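Probable enoyl-CoA hydratase/isomerase (Pseudomonas aeruginosa, PDB 7BOR) binds coenzyme A and belongs to the crotonase family, in which it probably acts as an isomerase of enoyl-CoA double bonds. Local coordinates at residues Tyr32-Thr46 with Pro80-Lys93. Sequence-based numbering, arbitrary orientation.
Sequences YSRMAEALLEAQADT and PVGRFMSALLEFPK
The Tyr32 ring lies against Val81, whose CG2 sits over one ring face, 3.7 Å from the ring centroid in a CH-pi contact displaced toward CZ. The ring of Phe84 follows one turn on, its plane inclined by 38° to that of Tyr32, and Met35 adds a Met-aromatic contact, SD approaching obliquely, 4.8 Å from the Phe84 centroid. Further along, between the Tyr32-Phe84 cluster and the Leu39-Phe91 pair, the helices meet through Ala36 and Ala87, whose CB atoms are 4.3 Å apart; such small side chains allow the axes to approach to 8.1 Å, running in the same general direction at 29°. Leu39 then splits its branches: CD1 packs on the CB atoms of Ala87 and Leu88, both at 3.9 Å, while CD2 rests over a face of the Phe91 ring. With CG of Phe91 anti to its backbone N (chi1 -166°), the ring edge meets the first helix, CE1 lying 3.3 Å from Leu39 O, which is in the ring plane. One water joins Ser33 OG, which also bonds to Arg29 O, to Arg83 NE; a second donates to Gln43 OE1 and Ala87 O. The extended Lys93 chain carries NZ to the C-terminal end of the first helix, where it donates to Ala42 O at 2.6 Å, in the carbonyl plane, and weakly to Gln43 O; Val48 O is a further acceptor. The helix dipole there would be expected to favour its charge. Tyr32 OH bonds to Asn64, a CoA-binding residue. In the crotonase fold, helix 29-44 packs on strand 13-18, while helix 80-90 packs Leu89 on helix 200-233 and Val81 on Ile106.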
ATOM      1  N   TYR A  32      -0.102  -6.665  -9.556  1.00 32.69           N
ATOM      2  CA  TYR A  32       1.153  -6.097  -9.104  1.00 33.19           C
ATOM      3  C   TYR A  32       2.015  -5.680 -10.284  1.00 39.20           C
ATOM      4  O   TYR A  32       2.734  -4.669 -10.227  1.00 34.90           O
ATOM      5  CB  TYR A  32       1.907  -7.119  -8.267  1.00 39.41           C
ATOM      6  CG  TYR A  32       1.390  -7.363  -6.891  1.00 35.09           C
ATOM      7  CD1 TYR A  32       1.330  -6.330  -5.981  1.00 37.96           C
ATOM      8  CD2 TYR A  32       1.049  -8.635  -6.463  1.00 35.65           C
ATOM      9  CE1 TYR A  32       0.906  -6.539  -4.674  1.00 33.89           C
ATOM     10  CE2 TYR A  32       0.619  -8.851  -5.161  1.00 37.35           C
ATOM     11  CZ  TYR A  32       0.553  -7.775  -4.272  1.00 33.31           C
ATOM     12  OH  TYR A  32       0.163  -7.932  -2.978  1.00 33.77           O
ATOM     13  N   SER A  33       2.035  -6.519 -11.330  1.00 41.66           N
ATOM     14  CA  SER A  33       2.868  -6.240 -12.494  1.00 43.77           C
ATOM     15  C   SER A  33       2.373  -4.999 -13.228  1.00 39.30           C
ATOM     16  O   SER A  33       3.184  -4.139 -13.592  1.00 42.59           O
ATOM     17  CB  SER A  33       2.904  -7.478 -13.407  1.00 42.96           C
ATOM     18  OG  SER A  33       3.720  -8.495 -12.822  1.00 45.61           O
ATOM     19  N   ARG A  34       1.051  -4.868 -13.406  1.00 39.19           N
ATOM     20  CA  ARG A  34       0.508  -3.689 -14.076  1.00 43.35           C
ATOM     21  C   ARG A  34       0.831  -2.430 -13.279  1.00 47.09           C
ATOM     22  O   ARG A  34       1.249  -1.415 -13.852  1.00 46.56           O
ATOM     23  CB  ARG A  34      -1.003  -3.847 -14.298  1.00 48.76           C
ATOM     24  CG  ARG A  34      -1.697  -2.627 -14.964  1.00 50.74           C
ATOM     25  CD  ARG A  34      -1.998  -2.832 -16.427  1.00 53.21           C
ATOM     26  NE  ARG A  34      -1.973  -1.582 -17.192  1.00 62.09           N
ATOM     27  CZ  ARG A  34      -0.876  -0.844 -17.381  1.00 61.73           C
ATOM     28  NH1 ARG A  34      -0.905   0.282 -18.098  1.00 62.78           N
ATOM     29  NH2 ARG A  34       0.259  -1.213 -16.815  1.00 52.90           N
ATOM     30  N   MET A  35       0.710  -2.491 -11.948  1.00 44.01           N
ATOM     31  CA  MET A  35       0.989  -1.303 -11.143  1.00 44.21           C
ATOM     32  C   MET A  35       2.469  -0.974 -11.153  1.00 39.56           C
ATOM     33  O   MET A  35       2.852   0.200 -11.254  1.00 40.75           O
ATOM     34  CB  MET A  35       0.467  -1.496  -9.718  1.00 39.73           C
ATOM     35  CG  MET A  35      -1.029  -1.230  -9.619  1.00 48.43           C
ATOM     36  SD  MET A  35      -1.562  -1.158  -7.903  1.00 55.91           S
ATOM     37  CE  MET A  35      -1.753  -2.926  -7.573  1.00 47.44           C
ATOM     38  N   ALA A  36       3.326  -1.986 -11.096  1.00 38.98           N
ATOM     39  CA  ALA A  36       4.751  -1.698 -11.110  1.00 40.49           C
ATOM     40  C   ALA A  36       5.169  -1.005 -12.406  1.00 44.99           C
ATOM     41  O   ALA A  36       5.977  -0.069 -12.387  1.00 46.43           O
ATOM     42  CB  ALA A  36       5.561  -2.975 -10.901  1.00 37.32           C
ATOM     43  N   GLU A  37       4.649  -1.454 -13.547  1.00 48.55           N
ATOM     44  CA  GLU A  37       5.061  -0.822 -14.797  1.00 47.98           C
ATOM     45  C   GLU A  37       4.379   0.533 -14.975  1.00 44.63           C
ATOM     46  O   GLU A  37       5.004   1.474 -15.482  1.00 47.60           O
ATOM     47  CB  GLU A  37       4.795  -1.759 -15.989  1.00 51.57           C
ATOM     48  CG  GLU A  37       3.366  -2.259 -16.154  1.00 55.87           C
ATOM     49  CD  GLU A  37       3.101  -2.914 -17.513  1.00 62.01           C
ATOM     50  OE1 GLU A  37       3.230  -2.224 -18.557  1.00 69.75           O
ATOM     51  OE2 GLU A  37       2.761  -4.119 -17.538  1.00 59.39           O
ATOM     52  N   ALA A  38       3.128   0.658 -14.522  1.00 45.91           N
ATOM     53  CA  ALA A  38       2.445   1.949 -14.582  1.00 50.97           C
ATOM     54  C   ALA A  38       3.203   3.010 -13.784  1.00 49.98           C
ATOM     55  O   ALA A  38       3.377   4.153 -14.248  1.00 49.61           O
ATOM     56  CB  ALA A  38       1.012   1.821 -14.075  1.00 42.36           C
ATOM     57  N   LEU A  39       3.664   2.648 -12.580  1.00 41.72           N
ATOM     58  CA  LEU A  39       4.532   3.546 -11.821  1.00 49.25           C
ATOM     59  C   LEU A  39       5.827   3.857 -12.582  1.00 48.41           C
ATOM     60  O   LEU A  39       6.253   5.014 -12.664  1.00 51.67           O
ATOM     61  CB  LEU A  39       4.846   2.929 -10.443  1.00 40.41           C
ATOM     62  CG  LEU A  39       3.700   2.803  -9.425  1.00 39.55           C
ATOM     63  CD1 LEU A  39       4.177   2.115  -8.144  1.00 31.67           C
ATOM     64  CD2 LEU A  39       3.070   4.179  -9.088  1.00 42.66           C
ATOM     65  N   LEU A  40       6.497   2.833 -13.115  1.00 49.47           N
ATOM     66  CA  LEU A  40       7.828   3.063 -13.684  1.00 50.39           C
ATOM     67  C   LEU A  40       7.762   3.875 -14.975  1.00 51.67           C
ATOM     68  O   LEU A  40       8.704   4.605 -15.295  1.00 56.31           O
ATOM     69  CB  LEU A  40       8.542   1.732 -13.939  1.00 47.68           C
ATOM     70  CG  LEU A  40       8.997   1.077 -12.640  1.00 49.69           C
ATOM     71  CD1 LEU A  40       9.383  -0.365 -12.847  1.00 48.85           C
ATOM     72  CD2 LEU A  40      10.157   1.843 -12.022  1.00 46.23           C
ATOM     73  N   GLU A  41       6.674   3.759 -15.726  1.00 49.37           N
ATOM     74  CA  GLU A  41       6.503   4.592 -16.908  1.00 52.63           C
ATOM     75  C   GLU A  41       6.248   6.034 -16.478  1.00 59.09           C
ATOM     76  O   GLU A  41       7.088   6.920 -16.703  1.00 59.79           O
ATOM     77  CB  GLU A  41       5.355   4.024 -17.750  1.00 57.40           C
ATOM     78  CG  GLU A  41       4.989   4.787 -19.037  1.00 66.10           C
ATOM     79  CD  GLU A  41       3.728   4.211 -19.738  1.00 74.89           C
ATOM     80  OE1 GLU A  41       3.615   2.964 -19.867  1.00 72.38           O
ATOM     81  OE2 GLU A  41       2.850   5.008 -20.162  1.00 78.25           O
ATOM     82  N   ALA A  42       5.109   6.270 -15.792  1.00 58.59           N
ATOM     83  CA  ALA A  42       4.736   7.570 -15.232  1.00 57.91           C
ATOM     84  C   ALA A  42       5.884   8.298 -14.545  1.00 56.93           C
ATOM     85  O   ALA A  42       5.987   9.527 -14.643  1.00 58.54           O
ATOM     86  CB  ALA A  42       3.596   7.398 -14.231  1.00 55.48           C
ATOM     87  N   GLN A  43       6.742   7.547 -13.851  1.00 52.79           N
ATOM     88  CA  GLN A  43       7.970   8.101 -13.296  1.00 53.27           C
ATOM     89  C   GLN A  43       8.796   8.827 -14.351  1.00 58.70           C
ATOM     90  O   GLN A  43       9.475   9.820 -14.051  1.00 60.01           O
ATOM     91  CB  GLN A  43       8.772   6.952 -12.661  1.00 49.62           C
ATOM     92  CG  GLN A  43      10.270   7.167 -12.396  1.00 45.15           C
ATOM     93  CD  GLN A  43      10.796   6.220 -11.313  1.00 44.67           C
ATOM     94  OE1 GLN A  43      10.044   5.410 -10.766  1.00 44.67           O
ATOM     95  NE2 GLN A  43      12.070   6.345 -10.973  1.00 44.25           N
ATOM     96  N   ALA A  44       8.804   8.308 -15.578  1.00 59.84           N
ATOM     97  CA  ALA A  44       9.564   8.913 -16.660  1.00 62.02           C
ATOM     98  C   ALA A  44       8.723   9.848 -17.512  1.00 60.00           C
ATOM     99  O   ALA A  44       9.277  10.632 -18.289  1.00 65.50           O
ATOM    100  CB  ALA A  44      10.171   7.813 -17.541  1.00 61.34           C
ATOM    101  N   ASP A  45       7.409   9.790 -17.374  1.00 60.28           N
ATOM    102  CA  ASP A  45       6.509  10.571 -18.208  1.00 56.59           C
ATOM    103  C   ASP A  45       6.351  11.956 -17.596  1.00 61.62           C
ATOM    104  O   ASP A  45       5.579  12.150 -16.648  1.00 55.95           O
ATOM    105  CB  ASP A  45       5.173   9.859 -18.346  1.00 57.45           C
ATOM    106  CG  ASP A  45       4.255  10.567 -19.297  1.00 62.66           C
ATOM    107  OD1 ASP A  45       4.780  11.409 -20.070  1.00 62.46           O
ATOM    108  OD2 ASP A  45       3.023  10.317 -19.253  1.00 63.91           O
ATOM    109  N   THR A  46       7.086  12.921 -18.169  1.00 60.58           N
ATOM    110  CA  THR A  46       7.014  14.319 -17.756  1.00 60.27           C
ATOM    111  C   THR A  46       5.580  14.842 -17.732  1.00 59.89           C
ATOM    112  O   THR A  46       5.258  15.741 -16.951  1.00 55.25           O
ATOM    113  CB  THR A  46       7.847  15.193 -18.700  1.00 64.60           C
ATOM    114  OG1 THR A  46       7.429  14.961 -20.054  1.00 66.62           O
ATOM    115  CG2 THR A  46       9.360  14.913 -18.558  1.00 63.07           C
ATOM    116  N   PRO A  80       6.511 -10.318  -8.798  1.00 34.67           N
ATOM    117  CA  PRO A  80       5.664  -9.147  -9.067  1.00 38.55           C
ATOM    118  C   PRO A  80       5.384  -8.304  -7.826  1.00 39.11           C
ATOM    119  O   PRO A  80       5.496  -7.073  -7.894  1.00 36.77           O
ATOM    120  CB  PRO A  80       4.380  -9.769  -9.645  1.00 40.43           C
ATOM    121  CG  PRO A  80       4.843 -11.147 -10.196  1.00 41.79           C
ATOM    122  CD  PRO A  80       5.895 -11.582  -9.231  1.00 37.70           C
ATOM    123  N   VAL A  81       5.081  -8.912  -6.677  1.00 36.73           N
ATOM    124  CA  VAL A  81       4.848  -8.081  -5.495  1.00 39.50           C
ATOM    125  C   VAL A  81       6.118  -7.314  -5.121  1.00 40.32           C
ATOM    126  O   VAL A  81       6.078  -6.109  -4.843  1.00 35.67           O
ATOM    127  CB  VAL A  81       4.286  -8.920  -4.323  1.00 37.83           C
ATOM    128  CG1 VAL A  81       5.277  -9.909  -3.818  1.00 41.09           C
ATOM    129  CG2 VAL A  81       3.816  -7.977  -3.176  1.00 41.05           C
ATOM    130  N   GLY A  82       7.270  -7.970  -5.183  1.00 35.25           N
ATOM    131  CA  GLY A  82       8.508  -7.283  -4.897  1.00 34.52           C
ATOM    132  C   GLY A  82       8.780  -6.133  -5.843  1.00 34.71           C
ATOM    133  O   GLY A  82       9.323  -5.098  -5.437  1.00 33.61           O
ATOM    134  N   ARG A  83       8.420  -6.293  -7.118  1.00 35.84           N
ATOM    135  CA  ARG A  83       8.626  -5.219  -8.089  1.00 36.02           C
ATOM    136  C   ARG A  83       7.643  -4.078  -7.847  1.00 36.88           C
ATOM    137  O   ARG A  83       8.005  -2.898  -8.002  1.00 36.04           O
ATOM    138  CB  ARG A  83       8.490  -5.755  -9.520  1.00 40.45           C
ATOM    139  CG  ARG A  83       9.680  -6.635  -9.937  1.00 35.10           C
ATOM    140  CD  ARG A  83       9.640  -7.111 -11.410  1.00 39.09           C
ATOM    141  NE  ARG A  83       8.648  -8.137 -11.707  1.00 42.20           N
ATOM    142  CZ  ARG A  83       8.842  -9.435 -11.515  1.00 42.16           C
ATOM    143  NH1 ARG A  83       9.984  -9.847 -11.015  1.00 41.97           N
ATOM    144  NH2 ARG A  83       7.901 -10.316 -11.840  1.00 39.92           N
ATOM    145  N   PHE A  84       6.405  -4.404  -7.438  1.00 34.83           N
ATOM    146  CA  PHE A  84       5.488  -3.334  -7.051  1.00 37.21           C
ATOM    147  C   PHE A  84       6.029  -2.581  -5.837  1.00 34.15           C
ATOM    148  O   PHE A  84       6.067  -1.347  -5.831  1.00 34.82           O
ATOM    149  CB  PHE A  84       4.098  -3.857  -6.750  1.00 38.39           C
ATOM    150  CG  PHE A  84       3.247  -2.843  -6.044  1.00 40.19           C
ATOM    151  CD1 PHE A  84       2.849  -1.681  -6.708  1.00 38.34           C
ATOM    152  CD2 PHE A  84       2.878  -3.029  -4.717  1.00 39.63           C
ATOM    153  CE1 PHE A  84       2.081  -0.733  -6.069  1.00 30.97           C
ATOM    154  CE2 PHE A  84       2.081  -2.077  -4.052  1.00 35.10           C
ATOM    155  CZ  PHE A  84       1.694  -0.930  -4.727  1.00 39.19           C
ATOM    156  N   MET A  85       6.505  -3.308  -4.821  1.00 33.70           N
ATOM    157  CA  MET A  85       7.030  -2.641  -3.626  1.00 32.05           C
ATOM    158  C   MET A  85       8.183  -1.712  -3.966  1.00 38.14           C
ATOM    159  O   MET A  85       8.257  -0.574  -3.467  1.00 31.59           O
ATOM    160  CB  MET A  85       7.494  -3.670  -2.588  1.00 36.83           C
ATOM    161  CG  MET A  85       6.364  -4.361  -1.814  1.00 37.84           C
ATOM    162  SD  MET A  85       7.014  -5.500  -0.552  1.00 39.15           S
ATOM    163  CE  MET A  85       6.499  -6.996  -1.289  1.00 34.32           C
ATOM    164  N   SER A  86       9.127  -2.205  -4.772  1.00 32.50           N
ATOM    165  CA  SER A  86      10.301  -1.421  -5.107  1.00 35.44           C
ATOM    166  C   SER A  86       9.892  -0.204  -5.898  1.00 31.04           C
ATOM    167  O   SER A  86      10.391   0.897  -5.665  1.00 36.48           O
ATOM    168  CB  SER A  86      11.288  -2.262  -5.940  1.00 32.10           C
ATOM    169  OG  SER A  86      12.633  -1.810  -5.807  1.00 41.08           O
ATOM    170  N   ALA A  87       8.995  -0.402  -6.858  1.00 31.52           N
ATOM    171  CA  ALA A  87       8.529   0.708  -7.688  1.00 37.21           C
ATOM    172  C   ALA A  87       7.862   1.812  -6.846  1.00 33.58           C
ATOM    173  O   ALA A  87       8.189   2.992  -6.990  1.00 33.84           O
ATOM    174  CB  ALA A  87       7.566   0.195  -8.760  1.00 33.78           C
ATOM    175  N   LEU A  88       6.927   1.460  -5.971  1.00 34.29           N
ATOM    176  CA  LEU A  88       6.306   2.502  -5.143  1.00 35.94           C
ATOM    177  C   LEU A  88       7.326   3.141  -4.200  1.00 33.52           C
ATOM    178  O   LEU A  88       7.470   4.370  -4.139  1.00 32.88           O
ATOM    179  CB  LEU A  88       5.157   1.912  -4.372  1.00 33.06           C
ATOM    180  CG  LEU A  88       4.307   2.858  -3.515  1.00 35.71           C
ATOM    181  CD1 LEU A  88       3.642   3.891  -4.345  1.00 31.02           C
ATOM    182  CD2 LEU A  88       3.305   1.974  -2.778  1.00 31.95           C
ATOM    183  N   LEU A  89       8.091   2.318  -3.498  1.00 36.30           N
ATOM    184  CA  LEU A  89       9.100   2.856  -2.594  1.00 34.11           C
ATOM    185  C   LEU A  89       9.996   3.873  -3.293  1.00 38.26           C
ATOM    186  O   LEU A  89      10.310   4.942  -2.741  1.00 36.59           O
ATOM    187  CB  LEU A  89       9.913   1.694  -2.034  1.00 38.41           C
ATOM    188  CG  LEU A  89      11.132   2.037  -1.212  1.00 37.76           C
ATOM    189  CD1 LEU A  89      10.682   2.691   0.118  1.00 39.32           C
ATOM    190  CD2 LEU A  89      11.923   0.792  -0.984  1.00 42.66           C
ATOM    191  N   GLU A  90      10.411   3.571  -4.516  1.00 34.11           N
ATOM    192  CA  GLU A  90      11.352   4.439  -5.215  1.00 40.75           C
ATOM    193  C   GLU A  90      10.644   5.481  -6.077  1.00 34.74           C
ATOM    194  O   GLU A  90      11.315   6.287  -6.730  1.00 36.28           O
ATOM    195  CB  GLU A  90      12.318   3.585  -6.069  1.00 35.98           C
ATOM    196  CG  GLU A  90      12.939   2.411  -5.311  1.00 38.92           C
ATOM    197  CD  GLU A  90      14.148   2.832  -4.489  1.00 43.75           C
ATOM    198  OE1 GLU A  90      14.484   4.024  -4.549  1.00 49.85           O
ATOM    199  OE2 GLU A  90      14.780   1.989  -3.810  1.00 49.55           O
ATOM    200  N   PHE A  91       9.309   5.485  -6.111  1.00 36.41           N
ATOM    201  CA  PHE A  91       8.607   6.439  -6.962  1.00 36.30           C
ATOM    202  C   PHE A  91       8.988   7.859  -6.540  1.00 41.19           C
ATOM    203  O   PHE A  91       8.849   8.207  -5.354  1.00 39.81           O
ATOM    204  CB  PHE A  91       7.125   6.238  -6.866  1.00 39.58           C
ATOM    205  CG  PHE A  91       6.360   6.921  -7.933  1.00 42.49           C
ATOM    206  CD1 PHE A  91       6.371   6.457  -9.221  1.00 45.64           C
ATOM    207  CD2 PHE A  91       5.589   8.005  -7.637  1.00 34.54           C
ATOM    208  CE1 PHE A  91       5.607   7.081 -10.174  1.00 44.87           C
ATOM    209  CE2 PHE A  91       4.832   8.615  -8.580  1.00 40.19           C
ATOM    210  CZ  PHE A  91       4.849   8.163  -9.844  1.00 43.38           C
ATOM    211  N   PRO A  92       9.533   8.681  -7.437  1.00 42.35           N
ATOM    212  CA  PRO A  92      10.042   9.995  -7.023  1.00 36.40           C
ATOM    213  C   PRO A  92       9.023  11.122  -7.030  1.00 32.50           C
ATOM    214  O   PRO A  92       9.338  12.194  -6.499  1.00 32.27           O
ATOM    215  CB  PRO A  92      11.144  10.267  -8.062  1.00 38.46           C
ATOM    216  CG  PRO A  92      10.606   9.597  -9.298  1.00 41.30           C
ATOM    217  CD  PRO A  92       9.915   8.347  -8.826  1.00 41.15           C
ATOM    218  N   LYS A  93       7.863  10.955  -7.607  1.00 30.61           N
ATOM    219  CA  LYS A  93       6.846  12.005  -7.628  1.00 32.51           C
ATOM    220  C   LYS A  93       5.743  11.752  -6.605  1.00 31.27           C
ATOM    221  O   LYS A  93       5.680  10.672  -5.982  1.00 30.06           O
ATOM    222  CB  LYS A  93       6.237  12.132  -9.026  1.00 34.59           C
ATOM    223  CG  LYS A  93       7.289  12.333 -10.144  1.00 35.81           C
ATOM    224  CD  LYS A  93       6.644  12.340 -11.530  1.00 43.98           C
ATOM    225  CE  LYS A  93       7.682  12.190 -12.625  1.00 47.45           C
ATOM    226  NZ  LYS A  93       7.005  11.866 -13.928  1.00 57.30           N
TER
HETATM  227  O   HOH W   1       6.284  -8.140 -13.172  1.00 49.04           O
HETATM  228  O   HOH W   2      10.217   3.938  -8.674  1.00 39.31           O